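Local coordinates for pesticidial crystal protein CRY2AA (Bacillus thuringiensis serovar kurstaki, PDB 1I5P) that kills larvae of certain flies and moths by binding to their midgut epithelial cells and promoting colloid-osmotic lysis, at residues Q265-S270 against G493-P498; L545-S550 against M620-V625; S555-T560 against L605-T610; Y566-V571 against S588-G593. All blocks are in the same frame, centred on the assembly; numbering follows the deposited sequence.

Contact 1. Residues Q265-S270 against G493-P498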
loop_
_atom_site.group_PDB
_atom_site.type_symbol
_atom_site.label_atom_id
_atom_site.label_comp_id
_atom_site.label_asym_id
_atom_site.label_seq_id
_atom_site.Cartn_x
_atom_site.Cartn_y
_atom_site.Cartn_z
ATOM N N GLN A 265 12.274 -15.692 -2.235
ATOM C CA GLN A 265 11.460 -16.767 -1.685
ATOM C C GLN A 265 11.482 -16.634 -0.178
ATOM O O GLN A 265 12.495 -16.244 0.403
ATOM C CB GLN A 265 12.014 -18.144 -2.055
ATOM C CG GLN A 265 11.882 -18.505 -3.526
ATOM C CD GLN A 265 12.476 -19.869 -3.821
ATOM O OE1 GLN A 265 11.785 -20.890 -3.767
ATOM N NE2 GLN A 265 13.767 -19.894 -4.127
ATOM N N SER A 266 10.364 -16.972 0.450
ATOM C CA SER A 266 10.252 -16.915 1.899
ATOM C C SER A 266 10.542 -15.494 2.381
ATOM O O SER A 266 11.365 -15.276 3.272
ATOM C CB SER A 266 11.237 -17.909 2.525
ATOM O OG SER A 266 10.899 -18.202 3.865
ATOM N N LEU A 267 9.864 -14.529 1.771
ATOM C CA LEU A 267 10.024 -13.130 2.132
ATOM C C LEU A 267 8.661 -12.552 2.477
ATOM O O LEU A 267 7.820 -12.338 1.598
ATOM C CB LEU A 267 10.619 -12.343 0.968
ATOM C CG LEU A 267 10.768 -10.848 1.242
ATOM C CD1 LEU A 267 11.687 -10.649 2.439
ATOM C CD2 LEU A 267 11.320 -10.145 0.017
ATOM N N MET A 268 8.444 -12.311 3.763
ATOM C CA MET A 268 7.182 -11.757 4.221
ATOM C C MET A 268 7.183 -10.243 4.010
ATOM O O MET A 268 7.952 -9.525 4.639
ATOM C CB MET A 268 6.977 -12.066 5.706
ATOM C CG MET A 268 5.694 -11.484 6.283
ATOM S SD MET A 268 5.616 -11.574 8.093
ATOM C CE MET A 268 6.543 -10.107 8.549
ATOM N N VAL A 269 6.343 -9.764 3.105
ATOM C CA VAL A 269 6.247 -8.335 2.850
ATOM C C VAL A 269 5.396 -7.815 4.004
ATOM O O VAL A 269 4.176 -7.988 4.006
ATOM C CB VAL A 269 5.544 -8.082 1.500
ATOM C CG1 VAL A 269 5.392 -6.593 1.250
ATOM C CG2 VAL A 269 6.345 -8.738 0.385
ATOM N N SER A 270 6.042 -7.194 4.989
ATOM C CA SER A 270 5.350 -6.709 6.180
ATOM C C SER A 270 4.365 -5.569 5.967
ATOM O O SER A 270 3.486 -5.336 6.800
ATOM C CB SER A 270 6.366 -6.304 7.250
ATOM O OG SER A 270 6.916 -5.032 6.966
ATOM N N GLY A 493 11.847 -14.811 5.811
ATOM C CA GLY A 493 12.396 -13.480 5.611
ATOM C C GLY A 493 11.314 -12.439 5.841
ATOM O O GLY A 493 10.140 -12.788 5.966
ATOM N N PHE A 494 11.690 -11.169 5.914
ATOM C CA PHE A 494 10.709 -10.114 6.136
ATOM C C PHE A 494 11.237 -8.750 5.721
ATOM O O PHE A 494 12.448 -8.532 5.665
ATOM C CB PHE A 494 10.286 -10.084 7.611
ATOM C CG PHE A 494 11.404 -9.752 8.564
ATOM C CD1 PHE A 494 11.495 -8.486 9.137
ATOM C CD2 PHE A 494 12.361 -10.705 8.896
ATOM C CE1 PHE A 494 12.523 -8.171 10.029
ATOM C CE2 PHE A 494 13.396 -10.403 9.787
ATOM C CZ PHE A 494 13.476 -9.134 10.354
ATOM N N THR A 495 10.320 -7.829 5.438
ATOM C CA THR A 495 10.697 -6.485 5.028
ATOM C C THR A 495 10.365 -5.456 6.098
ATOM O O THR A 495 9.586 -5.716 7.018
ATOM C CB THR A 495 9.959 -6.051 3.740
ATOM O OG1 THR A 495 8.553 -5.973 4.009
ATOM C CG2 THR A 495 10.197 -7.040 2.619
ATOM N N ILE A 496 10.969 -4.283 5.955
ATOM C CA ILE A 496 10.745 -3.162 6.855
ATOM C C ILE A 496 10.707 -1.917 5.992
ATOM O O ILE A 496 11.675 -1.621 5.295
ATOM C CB ILE A 496 11.892 -2.963 7.877
ATOM C CG1 ILE A 496 11.955 -4.138 8.855
ATOM C CG2 ILE A 496 11.672 -1.652 8.638
ATOM C CD1 ILE A 496 13.058 -3.985 9.911
ATOM N N SER A 497 9.594 -1.196 6.023
ATOM C CA SER A 497 9.493 0.018 5.240
ATOM C C SER A 497 10.451 1.041 5.818
ATOM O O SER A 497 10.494 1.248 7.038
ATOM C CB SER A 497 8.073 0.589 5.283
ATOM O OG SER A 497 8.070 1.919 4.791
ATOM N N PRO A 498 11.238 1.689 4.953
ATOM C CA PRO A 498 12.193 2.701 5.395
ATOM C C PRO A 498 11.481 3.832 6.117
ATOM O O PRO A 498 12.101 4.593 6.848
ATOM C CB PRO A 498 12.829 3.154 4.086
ATOM C CG PRO A 498 12.843 1.889 3.282
ATOM C CD PRO A 498 11.435 1.380 3.526
HETATM O O HOH W 1 7.085 -1.983 7.594
#
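L267 and M268 run parallel to G493 and F494, the end-to-end directions of the two segments lying 21° apart. The result is a short parallel pairing of two beta bridges that joins strand 267-268 to one sheet of the C-terminal beta sandwich. Three backbone bonds zip it together: G493 N to S266 O (2.6 Å), M268 N to G493 O and T495 N to M268 O. Glycine suits position 493 because S266 O occupies the space beside its CA. On one face, L267 CD1 comes within 3.5 Å of F494 N, and the leucine crosses the T495 side chain at about a right angle. On the other face, M268 bends at chi3 (83°), which sets its CE 3.9 Å from CB of F494, whose ring stacks on F624. Beyond these bridges the hydroxyl residues take over. T495 OG1, held between its own N and carbonyl carbon (chi1 64°), accepts from S270 N at 3.0 Å. A serine fits opposite because its small hydroxyl can return the bond: S270 OG donates to T495 O at 2.8 Å, approaching from above the carbonyl plane. One water then donates to S270 OG and accepts from S497 N, 3.1 Å from each.

Contact 2. Residues L545-S550 against M620-V625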
loop_
_atom_site.group_PDB
_atom_site.type_symbol
_atom_site.label_atom_id
_atom_site.label_comp_id
_atom_site.label_asym_id
_atom_site.label_seq_id
_atom_site.Cartn_x
_atom_site.Cartn_y
_atom_site.Cartn_z
ATOM N N LEU A 545 21.049 -9.398 4.754
ATOM C CA LEU A 545 20.366 -8.126 4.681
ATOM C C LEU A 545 20.546 -7.522 3.302
ATOM O O LEU A 545 21.674 -7.361 2.823
ATOM C CB LEU A 545 20.907 -7.157 5.734
ATOM C CG LEU A 545 20.374 -5.722 5.689
ATOM C CD1 LEU A 545 18.884 -5.707 6.013
ATOM C CD2 LEU A 545 21.143 -4.867 6.689
ATOM N N TYR A 546 19.424 -7.206 2.664
ATOM C CA TYR A 546 19.426 -6.588 1.351
ATOM C C TYR A 546 18.765 -5.226 1.474
ATOM O O TYR A 546 17.710 -5.090 2.091
ATOM C CB TYR A 546 18.626 -7.421 0.340
ATOM C CG TYR A 546 19.280 -8.706 -0.113
ATOM C CD1 TYR A 546 19.174 -9.867 0.647
ATOM C CD2 TYR A 546 20.004 -8.764 -1.310
ATOM C CE1 TYR A 546 19.767 -11.060 0.235
ATOM C CE2 TYR A 546 20.604 -9.952 -1.732
ATOM C CZ TYR A 546 20.481 -11.097 -0.955
ATOM O OH TYR A 546 21.080 -12.266 -1.366
ATOM N N LEU A 547 19.391 -4.211 0.903
ATOM C CA LEU A 547 18.804 -2.884 0.930
ATOM C C LEU A 547 18.435 -2.528 -0.493
ATOM O O LEU A 547 19.291 -2.523 -1.380
ATOM C CB LEU A 547 19.782 -1.843 1.489
ATOM C CG LEU A 547 20.171 -1.985 2.968
ATOM C CD1 LEU A 547 20.980 -0.774 3.395
ATOM C CD2 LEU A 547 18.926 -2.110 3.834
ATOM N N ARG A 548 17.148 -2.281 -0.716
ATOM C CA ARG A 548 16.680 -1.883 -2.033
ATOM C C ARG A 548 16.847 -0.373 -2.043
ATOM O O ARG A 548 16.241 0.334 -1.237
ATOM C CB ARG A 548 15.209 -2.265 -2.246
ATOM C CG ARG A 548 14.632 -1.734 -3.555
ATOM C CD ARG A 548 13.385 -2.494 -4.001
ATOM N NE ARG A 548 13.693 -3.856 -4.429
ATOM C CZ ARG A 548 12.818 -4.685 -4.994
ATOM N NH1 ARG A 548 11.569 -4.294 -5.205
ATOM N NH2 ARG A 548 13.193 -5.907 -5.352
ATOM N N VAL A 549 17.687 0.119 -2.944
ATOM C CA VAL A 549 17.947 1.546 -3.008
ATOM C C VAL A 549 18.094 2.052 -4.428
ATOM O O VAL A 549 18.277 1.278 -5.372
ATOM C CB VAL A 549 19.252 1.910 -2.255
ATOM C CG1 VAL A 549 19.326 1.161 -0.931
ATOM C CG2 VAL A 549 20.465 1.577 -3.126
ATOM N N SER A 550 18.027 3.371 -4.559
ATOM C CA SER A 550 18.199 4.025 -5.845
ATOM C C SER A 550 19.200 5.148 -5.613
ATOM O O SER A 550 19.063 5.922 -4.667
ATOM C CB SER A 550 16.879 4.604 -6.354
ATOM O OG SER A 550 17.075 5.266 -7.594
ATOM N N MET A 620 14.702 2.572 -0.424
ATOM C CA MET A 620 13.402 2.037 -0.822
ATOM C C MET A 620 12.818 0.866 -0.039
ATOM O O MET A 620 11.610 0.838 0.219
ATOM C CB MET A 620 13.453 1.711 -2.312
ATOM C CG MET A 620 13.794 2.942 -3.146
ATOM S SD MET A 620 14.157 2.562 -4.850
ATOM C CE MET A 620 12.486 2.261 -5.448
ATOM N N ASN A 621 13.647 -0.113 0.318
ATOM C CA ASN A 621 13.162 -1.245 1.097
ATOM C C ASN A 621 14.284 -1.896 1.886
ATOM O O ASN A 621 15.454 -1.844 1.503
ATOM C CB ASN A 621 12.500 -2.305 0.206
ATOM C CG ASN A 621 11.374 -3.060 0.929
ATOM O OD1 ASN A 621 11.295 -3.064 2.163
ATOM N ND2 ASN A 621 10.499 -3.702 0.155
ATOM N N ILE A 622 13.901 -2.509 2.996
ATOM C CA ILE A 622 14.834 -3.197 3.869
ATOM C C ILE A 622 14.318 -4.623 3.918
ATOM O O ILE A 622 13.210 -4.872 4.398
ATOM C CB ILE A 622 14.815 -2.580 5.292
ATOM C CG1 ILE A 622 15.209 -1.102 5.220
ATOM C CG2 ILE A 622 15.767 -3.340 6.214
ATOM C CD1 ILE A 622 14.883 -0.313 6.491
ATOM N N MET A 623 15.101 -5.565 3.417
ATOM C CA MET A 623 14.643 -6.943 3.426
ATOM C C MET A 623 15.638 -7.952 3.956
ATOM O O MET A 623 16.802 -7.976 3.549
ATOM C CB MET A 623 14.187 -7.364 2.029
ATOM C CG MET A 623 15.127 -6.957 0.939
ATOM S SD MET A 623 14.498 -5.543 0.037
ATOM C CE MET A 623 15.308 -5.825 -1.533
ATOM N N PHE A 624 15.158 -8.773 4.887
ATOM C CA PHE A 624 15.958 -9.828 5.491
ATOM C C PHE A 624 15.540 -11.117 4.800
ATOM O O PHE A 624 14.366 -11.499 4.822
ATOM C CB PHE A 624 15.694 -9.916 6.994
ATOM C CG PHE A 624 16.051 -8.665 7.741
ATOM C CD1 PHE A 624 15.206 -7.568 7.723
ATOM C CD2 PHE A 624 17.252 -8.574 8.438
ATOM C CE1 PHE A 624 15.545 -6.393 8.388
ATOM C CE2 PHE A 624 17.603 -7.395 9.109
ATOM C CZ PHE A 624 16.744 -6.307 9.079
ATOM N N VAL A 625 16.509 -11.776 4.181
ATOM C CA VAL A 625 16.247 -13.001 3.449
ATOM C C VAL A 625 17.052 -14.160 4.033
ATOM O O VAL A 625 18.211 -13.989 4.412
ATOM C CB VAL A 625 16.619 -12.799 1.960
ATOM C CG1 VAL A 625 16.270 -14.033 1.151
ATOM C CG2 VAL A 625 15.889 -11.565 1.421
#
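L545 and F624 lie side by side and point the same way, with CD1 of the leucine over one face of the ring, displaced toward its rim. It sits 3.9 Å from the ring centroid and 18° off the normal, a CH-pi contact. The same methyl also touches I622 CG2, and L547 lies alongside I622 in the same sense, so branched aliphatic and aromatic groups share the inward face of an antiparallel strand pair. The other face carries Y546, R548, N621 and M623. M623 places its CG between its own N and carbonyl carbon (chi1 45°), 3.6 Å from Y546 CB. The chain then bends at chi2 (-104°), turning SD aside, and the terminal CE reaches R548 CB at 3.6 Å, the two side chains crossing obliquely. An unbranched, flexible methionine can reach from Y546 to R548 in this way. V625 CG2 rests 3.8 Å from Y546 CD1. Near the start of segment 620-625, M620 and N621 both face R548, a classic beta bulge: R548 O accepts from M620 N (2.8 Å) and from N621 N (3.1 Å). M620 packs its CB on R548 CG and its SD 3.7 Å from S550 CB. R548 is buried, and its guanidinium makes a salt bridge from NE to D589 OD1 and a hydrogen bond from NH2 to S260 O, with a cation-pi contact to F587. Strand 541-550 is flanked by 585-597 and strand 617-626 by 493-496, while L545, L547 and I622 meet strand 602-610 of the facing sheet.

Contact 3. Residues S555-T560 against L605-T610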
loop_
_atom_site.group_PDB
_atom_site.type_symbol
_atom_site.label_atom_id
_atom_site.label_comp_id
_atom_site.label_asym_id
_atom_site.label_seq_id
_atom_site.Cartn_x
_atom_site.Cartn_y
_atom_site.Cartn_z
ATOM N N SER A 555 27.184 7.002 -3.939
ATOM C CA SER A 555 26.838 7.110 -2.537
ATOM C C SER A 555 27.520 5.981 -1.776
ATOM O O SER A 555 27.960 4.995 -2.372
ATOM C CB SER A 555 25.318 7.035 -2.361
ATOM O OG SER A 555 24.785 5.882 -2.991
ATOM N N THR A 556 27.622 6.133 -0.462
ATOM C CA THR A 556 28.250 5.117 0.367
ATOM C C THR A 556 27.300 4.725 1.489
ATOM O O THR A 556 26.766 5.583 2.194
ATOM C CB THR A 556 29.565 5.630 0.983
ATOM O OG1 THR A 556 30.459 6.017 -0.067
ATOM C CG2 THR A 556 30.223 4.539 1.827
ATOM N N ILE A 557 27.095 3.423 1.650
ATOM C CA ILE A 557 26.205 2.924 2.684
ATOM C C ILE A 557 26.979 2.277 3.826
ATOM O O ILE A 557 27.838 1.425 3.604
ATOM C CB ILE A 557 25.217 1.881 2.117
ATOM C CG1 ILE A 557 24.456 2.461 0.925
ATOM C CG2 ILE A 557 24.222 1.471 3.193
ATOM C CD1 ILE A 557 23.552 1.462 0.238
ATOM N N ARG A 558 26.672 2.698 5.048
ATOM C CA ARG A 558 27.308 2.145 6.238
ATOM C C ARG A 558 26.218 1.600 7.152
ATOM O O ARG A 558 25.428 2.354 7.724
ATOM C CB ARG A 558 28.124 3.215 6.968
ATOM C CG ARG A 558 29.434 3.578 6.268
ATOM C CD ARG A 558 30.193 4.657 7.030
ATOM N NE ARG A 558 31.539 4.867 6.497
ATOM C CZ ARG A 558 31.813 5.449 5.334
ATOM N NH1 ARG A 558 30.832 5.895 4.560
ATOM N NH2 ARG A 558 33.075 5.585 4.945
ATOM N N VAL A 559 26.176 0.280 7.268
ATOM C CA VAL A 559 25.180 -0.378 8.095
ATOM C C VAL A 559 25.808 -0.897 9.378
ATOM O O VAL A 559 26.818 -1.597 9.351
ATOM C CB VAL A 559 24.529 -1.558 7.340
ATOM C CG1 VAL A 559 23.488 -2.228 8.219
ATOM C CG2 VAL A 559 23.900 -1.061 6.050
ATOM N N THR A 560 25.203 -0.543 10.503
ATOM C CA THR A 560 25.697 -0.983 11.791
ATOM C C THR A 560 24.613 -1.788 12.487
ATOM O O THR A 560 23.509 -1.293 12.738
ATOM C CB THR A 560 26.103 0.210 12.673
ATOM O OG1 THR A 560 27.054 1.015 11.966
ATOM C CG2 THR A 560 26.738 -0.274 13.969
ATOM N N LEU A 605 19.082 -1.337 13.800
ATOM C CA LEU A 605 19.704 -1.370 12.487
ATOM C C LEU A 605 19.947 0.068 12.073
ATOM O O LEU A 605 18.995 0.809 11.818
ATOM C CB LEU A 605 18.778 -2.041 11.466
ATOM C CG LEU A 605 19.129 -1.840 9.986
ATOM C CD1 LEU A 605 20.470 -2.490 9.674
ATOM C CD2 LEU A 605 18.031 -2.435 9.110
ATOM N N ASP A 606 21.210 0.473 12.021
ATOM C CA ASP A 606 21.535 1.837 11.626
ATOM C C ASP A 606 22.020 1.878 10.190
ATOM O O ASP A 606 22.962 1.184 9.816
ATOM C CB ASP A 606 22.598 2.434 12.554
ATOM C CG ASP A 606 22.099 2.615 13.970
ATOM O OD1 ASP A 606 20.930 3.019 14.142
ATOM O OD2 ASP A 606 22.880 2.360 14.915
ATOM N N ILE A 607 21.342 2.685 9.384
ATOM C CA ILE A 607 21.695 2.837 7.984
ATOM C C ILE A 607 22.183 4.263 7.747
ATOM O O ILE A 607 21.396 5.212 7.764
ATOM C CB ILE A 607 20.482 2.536 7.074
ATOM C CG1 ILE A 607 19.969 1.114 7.347
ATOM C CG2 ILE A 607 20.876 2.678 5.618
ATOM C CD1 ILE A 607 18.779 0.687 6.489
ATOM N N ASN A 608 23.489 4.407 7.545
ATOM C CA ASN A 608 24.091 5.711 7.308
ATOM C C ASN A 608 24.462 5.872 5.843
ATOM O O ASN A 608 25.099 5.004 5.249
ATOM C CB ASN A 608 25.323 5.897 8.195
ATOM C CG ASN A 608 26.099 7.159 7.859
ATOM O OD1 ASN A 608 26.927 7.171 6.947
ATOM N ND2 ASN A 608 25.825 8.232 8.586
ATOM N N VAL A 609 24.060 6.994 5.262
ATOM C CA VAL A 609 24.334 7.236 3.861
ATOM C C VAL A 609 25.182 8.470 3.609
ATOM O O VAL A 609 24.919 9.552 4.138
ATOM C CB VAL A 609 23.020 7.362 3.055
ATOM C CG1 VAL A 609 23.331 7.678 1.596
ATOM C CG2 VAL A 609 22.225 6.067 3.157
ATOM N N THR A 610 26.209 8.279 2.793
ATOM C CA THR A 610 27.115 9.346 2.410
ATOM C C THR A 610 26.766 9.673 0.967
ATOM O O THR A 610 26.804 8.793 0.109
ATOM C CB THR A 610 28.583 8.877 2.467
ATOM O OG1 THR A 610 28.900 8.462 3.801
ATOM C CG2 THR A 610 29.518 10.000 2.051
HETATM O O HOH W 2 27.951 6.113 4.672
HETATM O O HOH W 3 22.777 -0.624 15.291
#
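V559 CG1 meets L605 CD1 at 3.4 Å, a tight carbon contact on the inward face of this antiparallel strand pair, where I557 CG2 also approaches I607 CG2. The beta-branched V559, I557 and I607 favour extended backbone, and with L605 they offer only carbon to the interior. Six backbone bonds fix the register, two in each of the hydrogen-bonded pairs T556-T610, R558-N608 and T560-D606. The outward face is polar. T556 CB and T610 CB lie 3.7 Å apart. R558 and N608 lie side by side, pointing the same way, with guanidinium and amide planes 85° apart. R558 runs extended from CG to NE; chi4 (72°) then turns CZ aside. A water lies in the guanidinium plane at its edge, accepting from R558 NH1 at 2.9 Å. N608 OD1 (2.7 Å), T556 O and T610 OG1 also lie within bonding distance of it; with only two protons to give, it probably shares them among its acceptors. A second water lies 2.7 Å from T560 O and can also reach D606 OD2, though other acceptors compete for its protons. These outward groups are positioned by a further shell: N608 ND2 is bonded to N529 and T531, D606 OD1 forms a salt bridge with R533, and T556 OG1 pairs with N612. Polar side chains suit this partly exposed face, since they can bond to both protein and water. Strand 564-571 continues the sheet beyond 555-561 and strand 530-537 beyond 602-610, while the inward aliphatic residues pack on strands 541-550 and 617-626 of the opposing sheet.

Contact 4. Residues Y566-V571 against S588-G593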
loop_
_atom_site.group_PDB
_atom_site.type_symbol
_atom_site.label_atom_id
_atom_site.label_comp_id
_atom_site.label_asym_id
_atom_site.label_seq_id
_atom_site.Cartn_x
_atom_site.Cartn_y
_atom_site.Cartn_z
ATOM N N TYR A 566 29.032 -2.694 8.237
ATOM C CA TYR A 566 29.201 -3.064 6.839
ATOM C C TYR A 566 29.234 -1.802 5.991
ATOM O O TYR A 566 28.373 -0.932 6.122
ATOM C CB TYR A 566 28.056 -3.961 6.367
ATOM C CG TYR A 566 27.870 -5.221 7.177
ATOM C CD1 TYR A 566 27.143 -5.208 8.366
ATOM C CD2 TYR A 566 28.410 -6.431 6.750
ATOM C CE1 TYR A 566 26.953 -6.371 9.109
ATOM C CE2 TYR A 566 28.229 -7.602 7.486
ATOM C CZ TYR A 566 27.500 -7.563 8.660
ATOM O OH TYR A 566 27.325 -8.717 9.383
ATOM N N THR A 567 30.230 -1.711 5.118
ATOM C CA THR A 567 30.368 -0.548 4.255
ATOM C C THR A 567 30.301 -0.933 2.783
ATOM O O THR A 567 31.068 -1.769 2.311
ATOM C CB THR A 567 31.703 0.176 4.518
ATOM O OG1 THR A 567 31.798 0.507 5.907
ATOM C CG2 THR A 567 31.792 1.450 3.694
ATOM N N VAL A 568 29.364 -0.327 2.063
ATOM C CA VAL A 568 29.218 -0.591 0.638
ATOM C C VAL A 568 29.474 0.718 -0.089
ATOM O O VAL A 568 28.667 1.647 -0.023
ATOM C CB VAL A 568 27.809 -1.098 0.289
ATOM C CG1 VAL A 568 27.731 -1.423 -1.192
ATOM C CG2 VAL A 568 27.486 -2.330 1.122
ATOM N N SER A 569 30.610 0.784 -0.776
ATOM C CA SER A 569 31.002 1.987 -1.501
ATOM C C SER A 569 30.630 1.957 -2.971
ATOM O O SER A 569 30.360 0.904 -3.541
ATOM C CB SER A 569 32.512 2.198 -1.377
ATOM O OG SER A 569 32.909 2.234 -0.021
ATOM N N ASN A 570 30.628 3.135 -3.580
ATOM C CA ASN A 570 30.315 3.274 -4.990
ATOM C C ASN A 570 28.940 2.724 -5.334
ATOM O O ASN A 570 28.758 2.077 -6.364
ATOM C CB ASN A 570 31.386 2.574 -5.828
ATOM C CG ASN A 570 32.779 3.100 -5.542
ATOM O OD1 ASN A 570 33.013 4.309 -5.562
ATOM N ND2 ASN A 570 33.712 2.191 -5.275
ATOM N N VAL A 571 27.974 2.972 -4.460
ATOM C CA VAL A 571 26.620 2.516 -4.717
ATOM C C VAL A 571 26.063 3.472 -5.759
ATOM O O VAL A 571 25.941 4.669 -5.513
ATOM C CB VAL A 571 25.752 2.572 -3.444
ATOM C CG1 VAL A 571 24.306 2.227 -3.779
ATOM C CG2 VAL A 571 26.299 1.600 -2.408
ATOM N N SER A 588 18.001 -1.081 -7.023
ATOM C CA SER A 588 18.952 -2.166 -7.122
ATOM C C SER A 588 18.996 -2.729 -5.714
ATOM O O SER A 588 18.922 -1.972 -4.744
ATOM C CB SER A 588 20.335 -1.662 -7.520
ATOM O OG SER A 588 21.220 -2.757 -7.668
ATOM N N ASP A 589 19.093 -4.046 -5.592
ATOM C CA ASP A 589 19.154 -4.668 -4.278
ATOM C C ASP A 589 20.607 -4.870 -3.887
ATOM O O ASP A 589 21.331 -5.623 -4.527
ATOM C CB ASP A 589 18.407 -6.005 -4.286
ATOM C CG ASP A 589 16.920 -5.833 -4.514
ATOM O OD1 ASP A 589 16.411 -4.725 -4.245
ATOM O OD2 ASP A 589 16.261 -6.800 -4.949
ATOM N N ILE A 590 21.026 -4.174 -2.836
ATOM C CA ILE A 590 22.396 -4.266 -2.361
ATOM C C ILE A 590 22.523 -5.297 -1.252
ATOM O O ILE A 590 21.861 -5.193 -0.214
ATOM C CB ILE A 590 22.896 -2.927 -1.796
ATOM C CG1 ILE A 590 22.472 -1.765 -2.699
ATOM C CG2 ILE A 590 24.408 -2.983 -1.635
ATOM C CD1 ILE A 590 23.034 -1.823 -4.114
ATOM N N ASN A 591 23.375 -6.292 -1.473
ATOM C CA ASN A 591 23.604 -7.331 -0.476
ATOM C C ASN A 591 24.579 -6.750 0.548
ATOM O O ASN A 591 25.768 -6.585 0.272
ATOM C CB ASN A 591 24.188 -8.581 -1.147
ATOM C CG ASN A 591 24.285 -9.777 -0.201
ATOM O OD1 ASN A 591 24.463 -10.916 -0.638
ATOM N ND2 ASN A 591 24.174 -9.521 1.095
ATOM N N ILE A 592 24.061 -6.416 1.725
ATOM C CA ILE A 592 24.878 -5.841 2.784
ATOM C C ILE A 592 25.688 -6.905 3.510
ATOM O O ILE A 592 26.859 -6.707 3.817
ATOM C CB ILE A 592 24.009 -5.100 3.818
ATOM C CG1 ILE A 592 23.155 -4.037 3.117
ATOM C CG2 ILE A 592 24.893 -4.459 4.869
ATOM C CD1 ILE A 592 23.958 -3.033 2.306
ATOM N N GLY A 593 25.058 -8.037 3.788
ATOM C CA GLY A 593 25.757 -9.101 4.479
ATOM C C GLY A 593 24.865 -9.873 5.429
ATOM O O GLY A 593 23.673 -9.584 5.570
#
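Y566 OH is hydrogen-bonded to R564 NH1 and, weakly, to N594 O, a polar end to a side chain that otherwise packs on I592. Its CB lies 3.5 Å from I592 CG2, and ring atom CD2 comes within 3.3 Å of I592 O. Ring atom CE2 approaches the CA of G593 (4.2 Å). Glycine suits this place twice over: the tyrosine ring occupies the room a side chain would need, and the positive phi of 145° would press one against the carbonyl O of I592. I592 and G593 together face L545 in a classic beta bulge. V568 divides its methyls: CG1 meets I590 CG2 at 3.7 Å, while CG2, anti to its carbonyl carbon, meets I592 CD1 at 3.8 Å, the valine and I592 side chains crossing at about a right angle. After the corner at N570, V571 CG1 reaches I590 CD1 more loosely, at 4.3 Å. Branched aliphatic groups can fill the gap between backbones that do not pair; the axes of strands 566-569 and 588-593 come no closer than 7.5 Å and run roughly antiparallel, at 153°. Such sheet-on-sheet packing through interleaved hydrophobic side chains is characteristic of the beta sandwich of the C-terminal jelly-roll domain.

From the N terminus, the chain first passes the helical bundle and enters contact 1 at 265-270. That contact closes when strand 493-496 returns after the middle domain, so it ties the start of that region to the C-terminal sandwich. The other three come after it in the chain, each enclosed by the one before. Contact 2 opens at 545-550 and closes last, at 620-625; contact 3 spans 555-560 to 605-610 within it; contact 4, from 566-571 to 588-593, is innermost. None cross. Contacts 1 and 2 share a sheet, bonded through I496 N and I622 O. Contact 3 lies in the facing sheet, and contact 4 bridges the two sheets.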